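Local coordinates for protein acetaldehyde dehydrogenase (Acetylating) (Geobacillus thermoglucosidasius, PDB 5J78) that probably catalyses the NAD- and coenzyme A-dependent interconversion of acetaldehyde and acetyl-CoA, at residues K256-I261 / K294-Y299; Q263-D268 / S275-L280. All blocks are in the same frame, centred on the assembly; numbering follows the deposited sequence.

Interaction 1: K256-I261 / K294-Y299; sequences KAVQLI and KQQGAY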
loop_
_atom_site.group_PDB
_atom_site.type_symbol
_atom_site.label_atom_id
_atom_site.label_comp_id
_atom_site.label_asym_id
_atom_site.label_seq_id
_atom_site.Cartn_x
_atom_site.Cartn_y
_atom_site.Cartn_z
ATOM N N LYS A 256 44.882 31.515 0.580
ATOM C CA LYS A 256 44.280 30.926 1.776
ATOM C C LYS A 256 42.930 30.255 1.442
ATOM O O LYS A 256 42.584 29.189 1.970
ATOM C CB LYS A 256 44.113 32.013 2.841
ATOM C CG LYS A 256 43.489 31.571 4.148
ATOM C CD LYS A 256 44.409 30.646 4.915
ATOM C CE LYS A 256 43.745 30.134 6.180
ATOM N NZ LYS A 256 43.963 28.666 6.336
ATOM N N ALA A 257 42.186 30.885 0.545
ATOM C CA ALA A 257 40.884 30.383 0.143
ATOM C C ALA A 257 41.021 29.039 -0.563
ATOM O O ALA A 257 40.322 28.075 -0.234
ATOM C CB ALA A 257 40.199 31.384 -0.756
ATOM N N VAL A 258 41.944 28.977 -1.519
ATOM C CA VAL A 258 42.195 27.756 -2.272
ATOM C C VAL A 258 42.644 26.636 -1.358
ATOM O O VAL A 258 42.215 25.490 -1.523
ATOM C CB VAL A 258 43.273 27.970 -3.372
ATOM C CG1 VAL A 258 43.747 26.633 -3.969
ATOM C CG2 VAL A 258 42.727 28.837 -4.447
ATOM N N GLN A 259 43.521 26.966 -0.418
ATOM C CA GLN A 259 43.989 25.997 0.559
ATOM C C GLN A 259 42.837 25.436 1.395
ATOM O O GLN A 259 42.753 24.223 1.619
ATOM C CB GLN A 259 45.043 26.639 1.465
ATOM C CG GLN A 259 45.697 25.695 2.453
ATOM C CD GLN A 259 44.865 25.463 3.705
ATOM O OE1 GLN A 259 44.432 26.412 4.364
ATOM N NE2 GLN A 259 44.636 24.192 4.038
ATOM N N LEU A 260 41.954 26.306 1.871
ATOM C CA LEU A 260 40.826 25.844 2.676
ATOM C C LEU A 260 39.917 24.941 1.831
ATOM O O LEU A 260 39.460 23.894 2.308
ATOM C CB LEU A 260 40.034 27.032 3.252
ATOM C CG LEU A 260 40.762 27.846 4.327
ATOM C CD1 LEU A 260 40.168 29.249 4.498
ATOM C CD2 LEU A 260 40.778 27.103 5.645
ATOM N N ILE A 261 39.698 25.331 0.573
ATOM C CA ILE A 261 38.814 24.596 -0.332
ATOM C C ILE A 261 39.376 23.217 -0.691
ATOM O O ILE A 261 38.646 22.223 -0.698
ATOM C CB ILE A 261 38.557 25.395 -1.625
ATOM C CG1 ILE A 261 37.621 26.579 -1.340
ATOM C CG2 ILE A 261 37.923 24.513 -2.689
ATOM C CD1 ILE A 261 37.609 27.630 -2.457
ATOM N N LYS A 294 46.135 25.230 -9.529
ATOM C CA LYS A 294 47.142 24.382 -10.164
ATOM C C LYS A 294 48.345 24.214 -9.245
ATOM O O LYS A 294 48.835 23.098 -9.060
ATOM C CB LYS A 294 47.559 24.958 -11.522
ATOM C CG LYS A 294 46.553 24.673 -12.643
ATOM C CD LYS A 294 47.026 25.216 -13.967
ATOM C CE LYS A 294 46.137 24.805 -15.096
ATOM N NZ LYS A 294 46.510 25.529 -16.351
ATOM N N GLN A 295 48.799 25.314 -8.649
ATOM C CA GLN A 295 49.971 25.277 -7.787
ATOM C C GLN A 295 49.764 24.382 -6.583
ATOM O O GLN A 295 50.722 23.819 -6.053
ATOM C CB GLN A 295 50.339 26.694 -7.326
ATOM C CG GLN A 295 51.704 26.807 -6.669
ATOM C CD GLN A 295 52.864 26.680 -7.660
ATOM O OE1 GLN A 295 52.791 27.153 -8.802
ATOM N NE2 GLN A 295 53.939 26.037 -7.223
ATOM N N GLN A 296 48.516 24.237 -6.151
ATOM C CA GLN A 296 48.217 23.468 -4.943
ATOM C C GLN A 296 47.672 22.059 -5.255
ATOM O O GLN A 296 47.203 21.349 -4.353
ATOM C CB GLN A 296 47.222 24.248 -4.058
ATOM C CG GLN A 296 47.795 25.548 -3.476
ATOM C CD GLN A 296 46.996 26.139 -2.300
ATOM O OE1 GLN A 296 46.502 25.410 -1.431
ATOM N NE2 GLN A 296 46.888 27.470 -2.264
ATOM N N GLY A 297 47.721 21.657 -6.526
ATOM C CA GLY A 297 47.470 20.267 -6.880
ATOM C C GLY A 297 46.253 19.974 -7.728
ATOM O O GLY A 297 45.932 18.805 -7.965
ATOM N N ALA A 298 45.579 21.012 -8.210
ATOM C CA ALA A 298 44.419 20.813 -9.083
ATOM C C ALA A 298 44.847 20.543 -10.519
ATOM O O ALA A 298 45.755 21.194 -11.020
ATOM C CB ALA A 298 43.493 22.030 -9.050
ATOM N N TYR A 299 44.158 19.609 -11.170
ATOM C CA TYR A 299 44.311 19.337 -12.589
ATOM C C TYR A 299 43.083 19.777 -13.391
ATOM O O TYR A 299 42.005 19.184 -13.275
ATOM C CB TYR A 299 44.558 17.838 -12.803
ATOM C CG TYR A 299 44.899 17.464 -14.225
ATOM C CD1 TYR A 299 43.901 17.151 -15.141
ATOM C CD2 TYR A 299 46.221 17.409 -14.654
ATOM C CE1 TYR A 299 44.208 16.801 -16.465
ATOM C CE2 TYR A 299 46.544 17.059 -15.981
ATOM C CZ TYR A 299 45.531 16.756 -16.877
ATOM O OH TYR A 299 45.829 16.409 -18.188
#
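Q296 turns its CG anti to its own carbonyl carbon (chi1 -66°) and runs on extended (chi2 -164°), which carries its amide across to V258 and Q259. OE1 of Q296 ends against the helix backbone, 3.3 Å from CA and 3.5 Å from CB of Q259. NE2 of Q296 sits 3.7 Å from the CG1 methyl of V258, which is anti to its backbone N and lies alongside the end of the amide. The contact between these segments is small, and no hydrogen bond crosses it. What fixes the amide is NE2, which donates to the carboxylate of E292 and to the backbone O of A255, just ahead of 256-261. With an alanine at Q296, E292 and the carbonyl of A255 would probably lose this shared donor, and a gap would open beside V258. Q296 is the first residue past helix 286-295. That helix ends in a Schellman motif, with G297 at the C-prime position, G297 N bonded to K294 O at 3.1 Å and A298 N bonded to L293 O. The chain then enters strand 298-300, an outermost strand, within this chain, of the parallel sheet in this aldehyde dehydrogenase fold. The Q259 chain bends at chi2 and leads its amide away from Q296. OE1 of Q259 accepts NZ of K256 at 3.0 Å, nearly in line with the C=O bond (167°). Its NE2 donates to Q263. K256 NZ also makes a salt bridge with E472 of the second subunit, which joins this side of the helix to the oligomer interface.

Interaction 2: Q263-D268 / S275-L280; sequences QSKTFD and SEQALL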
loop_
_atom_site.group_PDB
_atom_site.type_symbol
_atom_site.label_atom_id
_atom_site.label_comp_id
_atom_site.label_asym_id
_atom_site.label_seq_id
_atom_site.Cartn_x
_atom_site.Cartn_y
_atom_site.Cartn_z
ATOM N N GLN A 263 41.683 21.454 0.974
ATOM C CA GLN A 263 41.694 20.614 2.157
ATOM C C GLN A 263 40.295 20.019 2.425
ATOM O O GLN A 263 40.160 18.838 2.749
ATOM C CB GLN A 263 42.172 21.400 3.381
ATOM C CG GLN A 263 42.485 20.488 4.571
ATOM C CD GLN A 263 42.802 21.243 5.855
ATOM O OE1 GLN A 263 42.718 22.475 5.920
ATOM N NE2 GLN A 263 43.158 20.496 6.890
ATOM N N SER A 264 39.267 20.845 2.280
ATOM C CA SER A 264 37.892 20.429 2.534
ATOM C C SER A 264 37.386 19.469 1.461
ATOM O O SER A 264 36.771 18.445 1.776
ATOM C CB SER A 264 36.969 21.660 2.614
ATOM O OG SER A 264 35.608 21.294 2.520
ATOM N N LYS A 265 37.637 19.811 0.196
ATOM C CA LYS A 265 37.125 19.036 -0.940
ATOM C C LYS A 265 37.727 17.641 -1.017
ATOM O O LYS A 265 37.028 16.668 -1.313
ATOM C CB LYS A 265 37.383 19.791 -2.248
ATOM C CG LYS A 265 37.028 19.039 -3.521
ATOM C CD LYS A 265 35.605 18.516 -3.495
ATOM C CE LYS A 265 35.114 18.257 -4.868
ATOM N NZ LYS A 265 33.730 17.686 -4.834
ATOM N N THR A 266 39.024 17.537 -0.744
ATOM C CA THR A 266 39.705 16.259 -0.887
ATOM C C THR A 266 39.660 15.445 0.405
ATOM O O THR A 266 40.164 14.331 0.454
ATOM C CB THR A 266 41.179 16.457 -1.333
ATOM O OG1 THR A 266 41.922 17.133 -0.306
ATOM C CG2 THR A 266 41.225 17.270 -2.628
ATOM N N PHE A 267 39.046 15.993 1.450
ATOM C CA PHE A 267 38.977 15.276 2.716
ATOM C C PHE A 267 38.158 13.996 2.540
ATOM O O PHE A 267 37.023 14.017 2.065
ATOM C CB PHE A 267 38.384 16.158 3.817
ATOM C CG PHE A 267 38.327 15.490 5.171
ATOM C CD1 PHE A 267 39.428 15.506 6.018
ATOM C CD2 PHE A 267 37.160 14.878 5.610
ATOM C CE1 PHE A 267 39.383 14.903 7.284
ATOM C CE2 PHE A 267 37.099 14.264 6.874
ATOM C CZ PHE A 267 38.222 14.275 7.710
ATOM N N ASP A 268 38.773 12.883 2.915
ATOM C CA ASP A 268 38.235 11.553 2.666
ATOM C C ASP A 268 37.833 11.346 1.209
ATOM O O ASP A 268 36.854 10.654 0.914
ATOM C CB ASP A 268 37.043 11.294 3.583
ATOM C CG ASP A 268 36.812 9.815 3.822
ATOM O OD1 ASP A 268 37.813 9.062 3.808
ATOM O OD2 ASP A 268 35.647 9.407 4.037
ATOM N N SER A 275 30.711 18.986 1.436
ATOM C CA SER A 275 31.948 19.317 0.746
ATOM C C SER A 275 31.648 20.135 -0.515
ATOM O O SER A 275 30.552 20.050 -1.075
ATOM C CB SER A 275 32.716 18.038 0.420
ATOM O OG SER A 275 32.020 17.271 -0.528
ATOM N N GLU A 276 32.612 20.945 -0.939
ATOM C CA GLU A 276 32.435 21.835 -2.086
ATOM C C GLU A 276 32.146 21.022 -3.344
ATOM O O GLU A 276 32.689 19.936 -3.495
ATOM C CB GLU A 276 33.677 22.693 -2.273
ATOM C CG GLU A 276 33.961 23.614 -1.116
ATOM C CD GLU A 276 34.779 23.000 0.017
ATOM O OE1 GLU A 276 34.900 21.758 0.112
ATOM O OE2 GLU A 276 35.292 23.792 0.842
ATOM N N GLN A 277 31.271 21.520 -4.219
ATOM C CA GLN A 277 30.988 20.860 -5.504
ATOM C C GLN A 277 31.209 21.770 -6.718
ATOM O O GLN A 277 31.485 21.290 -7.823
ATOM C CB GLN A 277 29.562 20.336 -5.527
ATOM C CG GLN A 277 29.279 19.332 -4.433
ATOM C CD GLN A 277 30.091 18.056 -4.568
ATOM O OE1 GLN A 277 30.582 17.729 -5.651
ATOM N NE2 GLN A 277 30.215 17.311 -3.468
ATOM N N ALA A 278 31.117 23.075 -6.513
ATOM C CA ALA A 278 31.284 24.028 -7.601
ATOM C C ALA A 278 31.855 25.305 -7.034
ATOM O O ALA A 278 31.446 25.748 -5.966
ATOM C CB ALA A 278 29.960 24.295 -8.313
ATOM N N LEU A 279 32.840 25.869 -7.725
ATOM C CA LEU A 279 33.362 27.172 -7.356
ATOM C C LEU A 279 32.782 28.196 -8.310
ATOM O O LEU A 279 32.676 27.943 -9.507
ATOM C CB LEU A 279 34.885 27.214 -7.406
ATOM C CG LEU A 279 35.646 26.232 -6.527
ATOM C CD1 LEU A 279 37.141 26.507 -6.698
ATOM C CD2 LEU A 279 35.231 26.355 -5.075
ATOM N N LEU A 280 32.397 29.341 -7.759
ATOM C CA LEU A 280 31.921 30.482 -8.536
ATOM C C LEU A 280 32.958 31.580 -8.336
ATOM O O LEU A 280 33.196 31.993 -7.199
ATOM C CB LEU A 280 30.530 30.930 -8.069
ATOM C CG LEU A 280 29.581 29.817 -7.624
ATOM C CD1 LEU A 280 28.324 30.449 -7.069
ATOM C CD2 LEU A 280 29.237 28.860 -8.760
HETATM O O HOH W 1 32.646 15.932 -2.761
#
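This is a buried polar contact between the C-terminal end of helix 254-265 and the start of strand 276-282, with S264 and K265 meeting S275, E276 and Q277. The hydroxyl of S264 donates to E276, with OG of S264 2.6 Å from OE1 of E276. It arrives on the syn side, 17° out of the carboxylate plane. The same OG accepts the backbone N of T425, and E276 OE2 accepts the N of T424, so helix 424-428 braces both partners. K265 works differently. Its CG is anti to the backbone N (chi1 174°) and the chain bends at chi2, which takes the ammonium group past the E276 carboxylate to the strand backbone. There NZ of K265 donates to O of E276 at 2.8 Å, in the carbonyl plane. A weak bond of 3.3 Å joins NZ of K265 to OE1 of Q277. S365 O is another acceptor for this NZ. One water accepts from K265 NZ and Q277 NE2 and donates to S275 OG, tying the three side chains together; S275 OG itself bonds to I272 O. These acceptors together engage the ammonium group of a buried lysine. The intervening loop carries C273, oxidised to 3-sulfinoalanine and probably the catalytic nucleophile, as in aldehyde dehydrogenases. Strand 244-248, helix 254-265 and strand 276-282 form a beta-alpha-beta crossover in the parallel sheet of this fold.

Overall arrangement
Interactions 1 and 2 have centres about 10 Å apart and share helix 254-265. Interaction 1 uses its earlier turns, and interaction 2 uses its end. Along the chain come helix 254-265, strand 276-282, helix 286-295 and strand 298-300, so interaction 2 is nested inside the loop that interaction 1 closes. The strands 276-282 and 298-300 belong to one parallel sheet, where 345-349 and 367-373 lie between them. The two contacts also touch directly: I261 CD1 packs on L279 CD2 at 3.8 Å. One helix is thus fixed to an inner strand and to the turn leading to a strand outermost within this chain, while K256 and Q263 on it reach the second subunit.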